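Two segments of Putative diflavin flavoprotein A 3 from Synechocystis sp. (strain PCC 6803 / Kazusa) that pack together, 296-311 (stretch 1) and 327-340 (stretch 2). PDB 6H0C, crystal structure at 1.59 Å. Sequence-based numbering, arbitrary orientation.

Stretch 1 (296-311) NAEEIKEAIGKSAGFI
Stretch 2 (327-340) TALGITLANASKTQ

One buried glutamine, Gln-340, can fasten a loop to the end of a neighbouring helix, and here it loses 124 Å² to the other stretch, more than any other residue. Its side chain (chi1 m, chi2 -144°, between wells) receives a bond from Ser-307 OG (chi1 p) to Gln-340 OE1 at 2.8 Å and gives a weak one, bent to 125°, from Gln-340 NE2 to Ile-304 O, also 2.8 Å. Its CA lies 3.4 Å from Ala-308 O as a CA-H...O contact, and a water donates to Ala-308 O and Thr-339 O. A type I turn, Ser-337 to Gln-340, delivers the residue.

Before this lock, helices 297-306 and 327-335 run in broadly the same direction, crossing at -41° with axes 9.6 Å apart. In register, Ile-300 CA lies 7.2 Å from Ala-328 CA, and Ile-304 CA lies 6.1 Å from Ala-336 CA. Ile-300 (m, t) packs its CG2 3.8 Å from Ile-331 CG2 (Ile-331 also m, t), while Ile-304 (m, m) sets CG2 3.7 Å from Ala-336 CB.

Beyond the first helix, the extended strand 309-311 carries Phe-310 (chi1 p, chi2 89°). Thr-332 CG2 (chi1 m) sits over one ring face, 3.8 Å from the Phe-310 centroid and 12° off the normal; Gln-340 OE1 meets the edge, 3.5 Å from Phe-310 CD2.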

ATOM      1  N   ASN A 296      11.892  11.903   2.786  1.00 35.61           N
ATOM      2  CA  ASN A 296      12.837  13.010   2.907  1.00 33.38           C
ATOM      3  C   ASN A 296      13.943  12.674   3.902  1.00 33.34           C
ATOM      4  O   ASN A 296      13.876  11.660   4.602  1.00 34.27           O
ATOM      5  CB  ASN A 296      12.123  14.291   3.336  1.00 36.26           C
ATOM      6  CG  ASN A 296      11.403  14.138   4.663  1.00 41.22           C
ATOM      7  OD1 ASN A 296      12.023  14.143   5.726  1.00 38.42           O
ATOM      8  ND2 ASN A 296      10.086  13.990   4.604  1.00 48.84           N
ATOM      9  N   ALA A 297      14.952  13.535   3.969  1.00 29.29           N
ATOM     10  CA  ALA A 297      16.119  13.294   4.806  1.00 28.54           C
ATOM     11  C   ALA A 297      15.788  13.240   6.299  1.00 33.20           C
ATOM     12  O   ALA A 297      16.324  12.409   7.033  1.00 33.16           O
ATOM     13  CB  ALA A 297      17.172  14.358   4.546  1.00 29.89           C
ATOM     14  N   GLU A 298      14.911  14.121   6.758  1.00 30.38           N
ATOM     15  CA  GLU A 298      14.590  14.137   8.174  1.00 33.94           C
ATOM     16  C   GLU A 298      13.870  12.850   8.597  1.00 32.34           C
ATOM     17  O   GLU A 298      14.100  12.340   9.696  1.00 34.29           O
ATOM     18  CB  GLU A 298      13.759  15.373   8.510  1.00 36.78           C
ATOM     19  CG  GLU A 298      14.512  16.671   8.232  1.00 49.53           C
ATOM     20  CD  GLU A 298      15.865  16.729   8.937  1.00 60.88           C
ATOM     21  OE1 GLU A 298      15.918  16.416  10.147  1.00 70.78           O
ATOM     22  OE2 GLU A 298      16.876  17.078   8.284  1.00 56.33           O
ATOM     23  N   GLU A 299      13.023  12.315   7.722  1.00 29.27           N
ATOM     24  CA  GLU A 299      12.381  11.029   7.990  1.00 37.79           C
ATOM     25  C   GLU A 299      13.420   9.946   8.241  1.00 31.77           C
ATOM     26  O   GLU A 299      13.293   9.144   9.168  1.00 31.18           O
ATOM     27  CB  GLU A 299      11.500  10.585   6.826  1.00 44.62           C
ATOM     28  CG  GLU A 299      10.158  11.245   6.710  1.00 57.92           C
ATOM     29  CD  GLU A 299       9.367  10.645   5.568  1.00 68.29           C
ATOM     30  OE1 GLU A 299       9.213   9.401   5.553  1.00 71.11           O
ATOM     31  OE2 GLU A 299       8.929  11.405   4.674  1.00 68.35           O
ATOM     32  N   ILE A 300      14.437   9.913   7.387  1.00 27.59           N
ATOM     33  CA  ILE A 300      15.431   8.856   7.471  1.00 30.33           C
ATOM     34  C   ILE A 300      16.268   9.047   8.726  1.00 31.29           C
ATOM     35  O   ILE A 300      16.541   8.085   9.439  1.00 29.17           O
ATOM     36  CB  ILE A 300      16.326   8.810   6.222  1.00 26.75           C
ATOM     37  CG1 ILE A 300      15.482   8.424   5.002  1.00 24.92           C
ATOM     38  CG2 ILE A 300      17.441   7.804   6.413  1.00 24.06           C
ATOM     39  CD1 ILE A 300      16.181   8.618   3.692  1.00 29.15           C
ATOM     40  N   LYS A 301      16.649  10.290   9.009  1.00 30.73           N
ATOM     41  CA  LYS A 301      17.387  10.576  10.232  1.00 28.39           C
ATOM     42  C   LYS A 301      16.603  10.119  11.457  1.00 31.81           C
ATOM     43  O   LYS A 301      17.156   9.449  12.325  1.00 32.30           O
ATOM     44  CB  LYS A 301      17.702  12.063  10.353  1.00 28.60           C
ATOM     45  CG  LYS A 301      18.754  12.569   9.392  1.00 33.02           C
ATOM     46  CD  LYS A 301      18.919  14.078   9.534  1.00 33.18           C
ATOM     47  CE  LYS A 301      19.842  14.645   8.471  1.00 38.44           C
ATOM     48  NZ  LYS A 301      19.888  16.138   8.560  1.00 43.65           N
ATOM     49  N   GLU A 302      15.323  10.480  11.531  1.00 31.71           N
ATOM     50  CA  GLU A 302      14.507  10.150  12.706  1.00 39.67           C
ATOM     51  C   GLU A 302      14.351   8.643  12.872  1.00 33.53           C
ATOM     52  O   GLU A 302      14.395   8.122  13.984  1.00 32.69           O
ATOM     53  CB  GLU A 302      13.122  10.802  12.620  1.00 51.28           C
ATOM     54  CG  GLU A 302      13.136  12.327  12.556  1.00 75.32           C
ATOM     55  CD  GLU A 302      13.856  12.981  13.732  1.00 90.40           C
ATOM     56  OE1 GLU A 302      13.190  13.707  14.504  1.00 97.07           O
ATOM     57  OE2 GLU A 302      15.086  12.790  13.875  1.00 90.83           O
ATOM     58  N   ALA A 303      14.152   7.945  11.761  1.00 29.38           N
ATOM     59  CA  ALA A 303      14.015   6.502  11.813  1.00 30.28           C
ATOM     60  C   ALA A 303      15.302   5.883  12.357  1.00 33.67           C
ATOM     61  O   ALA A 303      15.260   5.081  13.289  1.00 33.63           O
ATOM     62  CB  ALA A 303      13.680   5.944  10.439  1.00 26.43           C
ATOM     63  N   ILE A 304      16.443   6.272  11.787  1.00 32.19           N
ATOM     64  CA  ILE A 304      17.737   5.738  12.207  1.00 28.70           C
ATOM     65  C   ILE A 304      18.051   6.136  13.658  1.00 34.04           C
ATOM     66  O   ILE A 304      18.669   5.376  14.415  1.00 32.54           O
ATOM     67  CB  ILE A 304      18.872   6.217  11.278  1.00 27.67           C
ATOM     68  CG1 ILE A 304      18.732   5.594   9.883  1.00 23.65           C
ATOM     69  CG2 ILE A 304      20.231   5.866  11.874  1.00 34.16           C
ATOM     70  CD1 ILE A 304      18.733   4.073   9.887  1.00 22.91           C
ATOM     71  N   GLY A 305      17.602   7.325  14.042  1.00 33.75           N
ATOM     72  CA  GLY A 305      17.782   7.815  15.395  1.00 35.86           C
ATOM     73  C   GLY A 305      17.051   7.006  16.460  1.00 43.36           C
ATOM     74  O   GLY A 305      17.477   6.989  17.615  1.00 47.15           O
ATOM     75  N   LYS A 306      15.958   6.336  16.092  1.00 36.94           N
ATOM     76  CA  LYS A 306      15.222   5.547  17.081  1.00 36.98           C
ATOM     77  C   LYS A 306      15.314   4.024  16.866  1.00 34.90           C
ATOM     78  O   LYS A 306      14.761   3.253  17.651  1.00 33.95           O
ATOM     79  CB  LYS A 306      13.749   5.994  17.123  1.00 32.28           C
ATOM     80  CG  LYS A 306      12.818   5.329  16.125  1.00 39.53           C
ATOM     81  CD  LYS A 306      11.401   5.925  16.221  1.00 43.89           C
ATOM     82  CE  LYS A 306      10.374   5.143  15.383  1.00 42.85           C
ATOM     83  NZ  LYS A 306      10.670   5.156  13.916  1.00 32.61           N
ATOM     84  N   SER A 307      16.029   3.580  15.833  1.00 30.61           N
ATOM     85  CA  SER A 307      16.059   2.149  15.524  1.00 29.97           C
ATOM     86  C   SER A 307      17.196   1.409  16.220  1.00 33.29           C
ATOM     87  O   SER A 307      18.230   1.996  16.546  1.00 33.94           O
ATOM     88  CB  SER A 307      16.161   1.916  14.011  1.00 25.71           C
ATOM     89  OG  SER A 307      17.379   2.433  13.488  1.00 30.89           O
ATOM     90  N   ALA A 308      16.989   0.113  16.432  1.00 30.00           N
ATOM     91  CA  ALA A 308      18.005  -0.763  17.000  1.00 30.71           C
ATOM     92  C   ALA A 308      18.753  -1.470  15.878  1.00 31.78           C
ATOM     93  O   ALA A 308      19.866  -1.969  16.063  1.00 30.97           O
ATOM     94  CB  ALA A 308      17.370  -1.781  17.950  1.00 29.88           C
ATOM     95  N   GLY A 309      18.116  -1.525  14.715  1.00 29.84           N
ATOM     96  CA  GLY A 309      18.729  -2.087  13.527  1.00 30.43           C
ATOM     97  C   GLY A 309      18.149  -1.400  12.306  1.00 29.66           C
ATOM     98  O   GLY A 309      17.099  -0.764  12.399  1.00 29.04           O
ATOM     99  N   PHE A 310      18.840  -1.507  11.176  1.00 23.58           N
ATOM    100  CA  PHE A 310      18.317  -1.023   9.900  1.00 22.04           C
ATOM    101  C   PHE A 310      18.607  -2.041   8.805  1.00 23.73           C
ATOM    102  O   PHE A 310      19.569  -2.810   8.892  1.00 26.38           O
ATOM    103  CB  PHE A 310      18.914   0.343   9.530  1.00 24.35           C
ATOM    104  CG  PHE A 310      20.421   0.338   9.357  1.00 24.58           C
ATOM    105  CD1 PHE A 310      20.989   0.063   8.129  1.00 25.90           C
ATOM    106  CD2 PHE A 310      21.261   0.619  10.426  1.00 26.97           C
ATOM    107  CE1 PHE A 310      22.364   0.057   7.972  1.00 31.84           C
ATOM    108  CE2 PHE A 310      22.636   0.619  10.270  1.00 26.72           C
ATOM    109  CZ  PHE A 310      23.188   0.336   9.045  1.00 28.61           C
ATOM    110  N   ILE A 311      17.772  -2.032   7.774  1.00 23.45           N
ATOM    111  CA  ILE A 311      17.871  -2.966   6.659  1.00 20.80           C
ATOM    112  C   ILE A 311      17.682  -2.216   5.347  1.00 24.90           C
ATOM    113  O   ILE A 311      16.740  -1.437   5.220  1.00 27.83           O
ATOM    114  CB  ILE A 311      16.809  -4.071   6.770  1.00 21.44           C
ATOM    115  CG1 ILE A 311      16.935  -4.811   8.113  1.00 24.00           C
ATOM    116  CG2 ILE A 311      16.898  -5.026   5.590  1.00 24.32           C
ATOM    117  CD1 ILE A 311      15.883  -5.901   8.341  1.00 25.31           C
ATOM    118  N   THR A 327      21.649   8.041  -1.767  1.00 22.95           N
ATOM    119  CA  THR A 327      21.551   9.163  -0.844  1.00 26.64           C
ATOM    120  C   THR A 327      21.097   8.696   0.549  1.00 26.92           C
ATOM    121  O   THR A 327      21.621   9.182   1.551  1.00 26.83           O
ATOM    122  CB  THR A 327      20.603  10.260  -1.371  1.00 24.09           C
ATOM    123  OG1 THR A 327      19.298   9.716  -1.551  1.00 24.52           O
ATOM    124  CG2 THR A 327      21.115  10.798  -2.704  1.00 22.54           C
ATOM    125  N   ALA A 328      20.145   7.762   0.626  1.00 23.77           N
ATOM    126  CA  ALA A 328      19.752   7.188   1.930  1.00 22.86           C
ATOM    127  C   ALA A 328      20.958   6.542   2.631  1.00 25.89           C
ATOM    128  O   ALA A 328      21.104   6.629   3.853  1.00 25.24           O
ATOM    129  CB  ALA A 328      18.622   6.160   1.760  1.00 19.29           C
ATOM    130  N   LEU A 329      21.817   5.893   1.847  1.00 22.36           N
ATOM    131  CA  LEU A 329      23.020   5.255   2.380  1.00 24.70           C
ATOM    132  C   LEU A 329      23.917   6.279   3.085  1.00 26.16           C
ATOM    133  O   LEU A 329      24.435   6.017   4.174  1.00 26.22           O
ATOM    134  CB  LEU A 329      23.793   4.547   1.260  1.00 23.92           C
ATOM    135  CG  LEU A 329      25.228   4.106   1.563  1.00 25.34           C
ATOM    136  CD1 LEU A 329      25.234   2.954   2.543  1.00 27.62           C
ATOM    137  CD2 LEU A 329      25.969   3.730   0.282  1.00 24.84           C
ATOM    138  N   GLY A 330      24.095   7.445   2.464  1.00 23.77           N
ATOM    139  CA  GLY A 330      24.899   8.504   3.048  1.00 22.25           C
ATOM    140  C   GLY A 330      24.338   8.998   4.368  1.00 23.28           C
ATOM    141  O   GLY A 330      25.069   9.188   5.348  1.00 25.64           O
ATOM    142  N   ILE A 331      23.028   9.215   4.395  1.00 22.41           N
ATOM    143  CA  ILE A 331      22.371   9.687   5.607  1.00 22.28           C
ATOM    144  C   ILE A 331      22.470   8.628   6.692  1.00 24.63           C
ATOM    145  O   ILE A 331      22.697   8.945   7.859  1.00 27.20           O
ATOM    146  CB  ILE A 331      20.890  10.053   5.342  1.00 22.58           C
ATOM    147  CG1 ILE A 331      20.808  11.197   4.321  1.00 25.41           C
ATOM    148  CG2 ILE A 331      20.184  10.426   6.642  1.00 19.68           C
ATOM    149  CD1 ILE A 331      19.408  11.459   3.792  1.00 24.85           C
ATOM    150  N   THR A 332      22.319   7.366   6.307  1.00 23.95           N
ATOM    151  CA  THR A 332      22.394   6.280   7.274  1.00 24.81           C
ATOM    152  C   THR A 332      23.805   6.172   7.856  1.00 26.39           C
ATOM    153  O   THR A 332      23.975   6.094   9.072  1.00 26.06           O
ATOM    154  CB  THR A 332      21.973   4.943   6.641  1.00 23.10           C
ATOM    155  OG1 THR A 332      20.605   5.032   6.217  1.00 24.36           O
ATOM    156  CG2 THR A 332      22.108   3.801   7.650  1.00 25.12           C
ATOM    157  N   LEU A 333      24.820   6.195   6.995  1.00 26.36           N
ATOM    158  CA  LEU A 333      26.201   6.117   7.474  1.00 29.60           C
ATOM    159  C   LEU A 333      26.559   7.323   8.339  1.00 28.64           C
ATOM    160  O   LEU A 333      27.282   7.188   9.331  1.00 29.94           O
ATOM    161  CB  LEU A 333      27.186   6.004   6.303  1.00 26.22           C
ATOM    162  CG  LEU A 333      27.193   4.676   5.547  1.00 24.36           C
ATOM    163  CD1 LEU A 333      28.111   4.755   4.347  1.00 26.77           C
ATOM    164  CD2 LEU A 333      27.628   3.561   6.467  1.00 26.29           C
ATOM    165  N   ALA A 334      26.055   8.497   7.968  1.00 24.95           N
ATOM    166  CA  ALA A 334      26.355   9.713   8.722  1.00 27.94           C
ATOM    167  C   ALA A 334      25.690   9.715  10.092  1.00 29.04           C
ATOM    168  O   ALA A 334      26.097  10.460  10.971  1.00 35.19           O
ATOM    169  CB  ALA A 334      25.932  10.948   7.937  1.00 25.18           C
ATOM    170  N   ASN A 335      24.672   8.884  10.280  1.00 26.79           N
ATOM    171  CA  ASN A 335      23.880   8.975  11.504  1.00 28.67           C
ATOM    172  C   ASN A 335      23.789   7.727  12.365  1.00 29.48           C
ATOM    173  O   ASN A 335      23.539   7.829  13.564  1.00 33.98           O
ATOM    174  CB  ASN A 335      22.467   9.420  11.159  1.00 28.10           C
ATOM    175  CG  ASN A 335      22.413  10.866  10.763  1.00 33.17           C
ATOM    176  OD1 ASN A 335      22.453  11.758  11.620  1.00 34.45           O
ATOM    177  ND2 ASN A 335      22.341  11.121   9.459  1.00 27.57           N
ATOM    178  N   ALA A 336      23.981   6.558  11.774  1.00 26.30           N
ATOM    179  CA  ALA A 336      23.805   5.324  12.526  1.00 26.60           C
ATOM    180  C   ALA A 336      25.019   4.996  13.398  1.00 30.46           C
ATOM    181  O   ALA A 336      26.169   5.090  12.964  1.00 33.81           O
ATOM    182  CB  ALA A 336      23.503   4.166  11.581  1.00 27.30           C
ATOM    183  N   SER A 337      24.746   4.610  14.639  1.00 32.35           N
ATOM    184  CA  SER A 337      25.778   4.058  15.502  1.00 34.44           C
ATOM    185  C   SER A 337      26.170   2.656  15.035  1.00 34.71           C
ATOM    186  O   SER A 337      25.318   1.879  14.586  1.00 32.83           O
ATOM    187  CB  SER A 337      25.292   4.012  16.945  1.00 43.63           C
ATOM    188  OG  SER A 337      26.118   3.148  17.707  1.00 54.76           O
ATOM    189  N   LYS A 338      27.450   2.323  15.148  1.00 34.98           N
ATOM    190  CA  LYS A 338      27.924   1.013  14.704  1.00 37.11           C
ATOM    191  C   LYS A 338      27.347  -0.146  15.530  1.00 37.31           C
ATOM    192  O   LYS A 338      27.524  -1.307  15.173  1.00 39.32           O
ATOM    193  CB  LYS A 338      29.458   0.957  14.733  1.00 40.76           C
ATOM    194  CG  LYS A 338      30.149   1.851  13.709  1.00 45.43           C
ATOM    195  CD  LYS A 338      31.642   1.540  13.638  1.00 51.55           C
ATOM    196  CE  LYS A 338      32.382   2.448  12.656  1.00 55.65           C
ATOM    197  NZ  LYS A 338      33.812   2.037  12.483  1.00 65.53           N
ATOM    198  N   THR A 339      26.656   0.161  16.624  1.00 35.25           N
ATOM    199  CA  THR A 339      26.008  -0.882  17.422  1.00 33.20           C
ATOM    200  C   THR A 339      24.713  -1.348  16.778  1.00 31.87           C
ATOM    201  O   THR A 339      24.171  -2.380  17.148  1.00 38.64           O
ATOM    202  CB  THR A 339      25.677  -0.411  18.846  1.00 36.77           C
ATOM    203  OG1 THR A 339      24.784   0.707  18.781  1.00 39.50           O
ATOM    204  CG2 THR A 339      26.940  -0.009  19.597  1.00 36.41           C
ATOM    205  N   GLN A 340      24.197  -0.578  15.827  1.00 30.45           N
ATOM    206  CA  GLN A 340      22.970  -0.982  15.153  1.00 31.86           C
ATOM    207  C   GLN A 340      23.213  -2.239  14.317  1.00 31.62           C
ATOM    208  O   GLN A 340      24.238  -2.364  13.638  1.00 32.73           O
ATOM    209  CB  GLN A 340      22.425   0.149  14.267  1.00 28.98           C
ATOM    210  CG  GLN A 340      21.737   1.284  15.030  1.00 30.43           C
ATOM    211  CD  GLN A 340      20.538   1.844  14.268  1.00 32.68           C
ATOM    212  OE1 GLN A 340      19.834   1.105  13.570  1.00 34.93           O
ATOM    213  NE2 GLN A 340      20.302   3.148  14.397  1.00 29.84           N
TER
HETATM  214  O   HOH W   1      21.168  -3.106  18.214  1.00 64.18           O